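Local structure of putative metal-dependent hydrolase (6KNS) at residues L38-S43 / I62-H67. The protein binds two zinc ions and calcium in a metallo-beta-lactamase fold and is probably a hydrolase, perhaps acting in tRNA 3'-end processing. Numbering follows the deposited sequence.
Sequences LVDCGS and ILSHYH. With ZN (zinc ion), chain H.
Val39 and Ile62 pair at the buried C-terminal ends of two neighbouring parallel strands, 35-39 and 60-62, where the metallo-beta-lactamase fold passes from sheet to metal site and enters its HxHxDH loop. Two backbone bonds close the parallel pair, Ile62 N to Leu38 O (2.8 Å) and Asp40 N to Ile62 O (2.7 Å). Val39 and Ile62 lie side by side on one face, their CG2 methyls 3.7 Å apart, against Met147 of strand 145-150 in the other sheet. Beyond the last bridge a carboxylate takes over from the main chain. Asp40, with CG anti to its carbonyl carbon (chi1 -71°), grips Ser64 with both oxygens through their syn lone pairs. OD1 accepts Ser64 N at 2.7 Å in a nearly straight bond (169°). OD2 accepts Ser64 OG at 2.8 Å. It also bonds His70 ND1, from a ligand of the second zinc, and Tyr158 OH, so three hydrogen bonds converge on this buried oxygen. Leu63 CD2 reaches back to 3.9 Å from Asp40 CA and also touches Cys41 CB. The case illustrates second-shell positioning of a metal ligand, with Asp40 and Ser64 behind His65. Ser64 OG, which donates to Asp40 OD2, in turn accepts His65 ND1 at 2.9 Å, almost in the imidazole plane, which fixes the ring's rotation and turns NE2 to the zinc shared with His67, His140 and Asp161; His65 NE2 lies 2.3 Å from that zinc ion.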
ATOM      1  N   LEU A  38       9.676   4.180  12.162  1.00 20.99           N
ATOM      2  CA  LEU A  38       9.523   3.760  10.794  1.00 20.65           C
ATOM      3  C   LEU A  38       9.967   4.919   9.916  1.00 19.96           C
ATOM      4  O   LEU A  38       9.448   6.018  10.036  1.00 21.08           O
ATOM      5  CB  LEU A  38       8.062   3.377  10.479  1.00 19.23           C
ATOM      6  CG  LEU A  38       7.807   3.001   9.004  1.00 18.97           C
ATOM      7  CD1 LEU A  38       8.462   1.700   8.583  1.00 16.82           C
ATOM      8  CD2 LEU A  38       6.318   2.979   8.624  1.00 18.78           C
ATOM      9  N   VAL A  39      10.940   4.657   9.062  1.00 19.24           N
ATOM     10  CA  VAL A  39      11.455   5.623   8.128  1.00 18.45           C
ATOM     11  C   VAL A  39      10.888   5.262   6.756  1.00 19.06           C
ATOM     12  O   VAL A  39      11.237   4.230   6.173  1.00 19.03           O
ATOM     13  CB  VAL A  39      12.991   5.623   8.124  1.00 19.71           C
ATOM     14  CG1 VAL A  39      13.545   6.533   7.017  1.00 18.57           C
ATOM     15  CG2 VAL A  39      13.527   6.035   9.502  1.00 16.96           C
ATOM     16  N   ASP A  40      10.001   6.135   6.267  1.00 18.90           N
ATOM     17  CA  ASP A  40       9.210   5.941   5.048  1.00 18.36           C
ATOM     18  C   ASP A  40       8.203   4.826   5.203  1.00 18.47           C
ATOM     19  O   ASP A  40       8.393   3.900   6.019  1.00 18.61           O
ATOM     20  CB  ASP A  40      10.080   5.824   3.762  1.00 18.09           C
ATOM     21  CG  ASP A  40      10.709   7.170   3.375  1.00 19.01           C
ATOM     22  OD1 ASP A  40      10.300   8.205   3.945  1.00 19.74           O
ATOM     23  OD2 ASP A  40      11.611   7.224   2.536  1.00 18.21           O
ATOM     24  N   CYS A  41       7.139   4.912   4.399  1.00 17.79           N
ATOM     25  CA  CYS A  41       5.961   4.092   4.603  1.00 17.74           C
ATOM     26  C   CYS A  41       5.248   3.846   3.257  1.00 16.99           C
ATOM     27  O   CYS A  41       4.107   4.246   3.028  1.00 16.81           O
ATOM     28  CB  CYS A  41       5.034   4.815   5.602  1.00 18.29           C
ATOM     29  SG  CYS A  41       3.664   3.804   6.204  1.00 20.60           S
ATOM     30  N   GLY A  42       5.946   3.164   2.370  1.00 16.55           N
ATOM     31  CA  GLY A  42       5.506   2.972   0.999  1.00 16.54           C
ATOM     32  C   GLY A  42       4.570   1.793   0.806  1.00 16.77           C
ATOM     33  O   GLY A  42       3.903   1.349   1.757  1.00 16.34           O
ATOM     34  N   SER A  43       4.526   1.287  -0.430  1.00 16.78           N
ATOM     35  CA  SER A  43       3.540   0.239  -0.833  1.00 16.94           C
ATOM     36  C   SER A  43       3.842  -1.116  -0.165  1.00 17.17           C
ATOM     37  O   SER A  43       4.971  -1.595  -0.214  1.00 18.04           O
ATOM     38  CB  SER A  43       3.552   0.083  -2.357  1.00 16.60           C
ATOM     39  OG  SER A  43       2.462  -0.688  -2.833  1.00 16.13           O
ATOM     40  N   ILE A  62       8.794   8.781  10.181  1.00 19.16           N
ATOM     41  CA  ILE A  62       9.378   9.946   9.503  1.00 19.41           C
ATOM     42  C   ILE A  62       9.461   9.652   8.013  1.00 18.53           C
ATOM     43  O   ILE A  62       9.802   8.516   7.621  1.00 18.95           O
ATOM     44  CB  ILE A  62      10.769  10.350  10.080  1.00 19.96           C
ATOM     45  CG1 ILE A  62      11.321  11.583   9.364  1.00 20.63           C
ATOM     46  CG2 ILE A  62      11.797   9.243   9.912  1.00 21.35           C
ATOM     47  CD1 ILE A  62      12.420  12.284  10.204  1.00 22.59           C
ATOM     48  N   LEU A  63       9.122  10.666   7.226  1.00 18.28           N
ATOM     49  CA  LEU A  63       8.972  10.596   5.790  1.00 17.89           C
ATOM     50  C   LEU A  63       9.992  11.482   5.064  1.00 19.12           C
ATOM     51  O   LEU A  63      10.084  12.664   5.331  1.00 19.26           O
ATOM     52  CB  LEU A  63       7.579  11.091   5.421  1.00 17.47           C
ATOM     53  CG  LEU A  63       6.448  10.288   6.051  1.00 16.53           C
ATOM     54  CD1 LEU A  63       5.108  10.905   5.600  1.00 16.40           C
ATOM     55  CD2 LEU A  63       6.528   8.765   5.677  1.00 12.65           C
ATOM     56  N   SER A  64      10.794  10.883   4.176  1.00 18.90           N
ATOM     57  CA  SER A  64      11.830  11.633   3.463  1.00 19.90           C
ATOM     58  C   SER A  64      11.191  12.596   2.440  1.00 19.64           C
ATOM     59  O   SER A  64      11.700  13.699   2.226  1.00 19.99           O
ATOM     60  CB  SER A  64      12.760  10.694   2.702  1.00 19.90           C
ATOM     61  OG  SER A  64      12.002   9.866   1.819  1.00 18.83           O
ATOM     62  N   HIS A  65      10.110  12.153   1.810  1.00 17.97           N
ATOM     63  CA  HIS A  65       9.417  12.929   0.806  1.00 18.30           C
ATOM     64  C   HIS A  65       8.072  12.300   0.471  1.00 18.53           C
ATOM     65  O   HIS A  65       7.754  11.210   0.977  1.00 18.10           O
ATOM     66  CB  HIS A  65      10.270  13.128  -0.445  1.00 18.45           C
ATOM     67  CG  HIS A  65      10.516  11.901  -1.286  1.00 20.66           C
ATOM     68  ND1 HIS A  65      11.197  10.791  -0.828  1.00 18.09           N
ATOM     69  CD2 HIS A  65      10.277  11.679  -2.607  1.00 19.92           C
ATOM     70  CE1 HIS A  65      11.336   9.933  -1.830  1.00 21.33           C
ATOM     71  NE2 HIS A  65      10.782  10.445  -2.917  1.00 16.43           N
ATOM     72  N   TYR A  66       7.281  12.973  -0.357  1.00 18.18           N
ATOM     73  CA  TYR A  66       5.901  12.579  -0.536  1.00 19.04           C
ATOM     74  C   TYR A  66       5.558  11.892  -1.857  1.00 19.90           C
ATOM     75  O   TYR A  66       4.392  11.819  -2.240  1.00 20.48           O
ATOM     76  CB  TYR A  66       5.015  13.807  -0.341  1.00 19.59           C
ATOM     77  CG  TYR A  66       5.145  14.458   1.054  1.00 19.17           C
ATOM     78  CD1 TYR A  66       4.591  13.846   2.160  1.00 19.72           C
ATOM     79  CD2 TYR A  66       5.775  15.658   1.238  1.00 18.77           C
ATOM     80  CE1 TYR A  66       4.658  14.401   3.408  1.00 19.90           C
ATOM     81  CE2 TYR A  66       5.848  16.254   2.533  1.00 19.50           C
ATOM     82  CZ  TYR A  66       5.302  15.596   3.604  1.00 19.60           C
ATOM     83  OH  TYR A  66       5.300  16.095   4.886  1.00 18.24           O
ATOM     84  N   HIS A  67       6.545  11.305  -2.505  1.00 19.80           N
ATOM     85  CA  HIS A  67       6.298  10.420  -3.655  1.00 18.72           C
ATOM     86  C   HIS A  67       5.529   9.180  -3.152  1.00 18.55           C
ATOM     87  O   HIS A  67       5.787   8.704  -2.043  1.00 18.03           O
ATOM     88  CB  HIS A  67       7.633   9.989  -4.288  1.00 17.80           C
ATOM     89  CG  HIS A  67       8.121  10.870  -5.392  1.00 18.28           C
ATOM     90  ND1 HIS A  67       9.427  10.840  -5.848  1.00 17.46           N
ATOM     91  CD2 HIS A  67       7.462  11.750  -6.194  1.00 18.99           C
ATOM     92  CE1 HIS A  67       9.558  11.689  -6.862  1.00 18.93           C
ATOM     93  NE2 HIS A  67       8.380  12.255  -7.089  1.00 19.33           N
TER
HETATM   94 ZN    ZN H 304      11.111   9.841  -5.072  1.00 24.88          ZN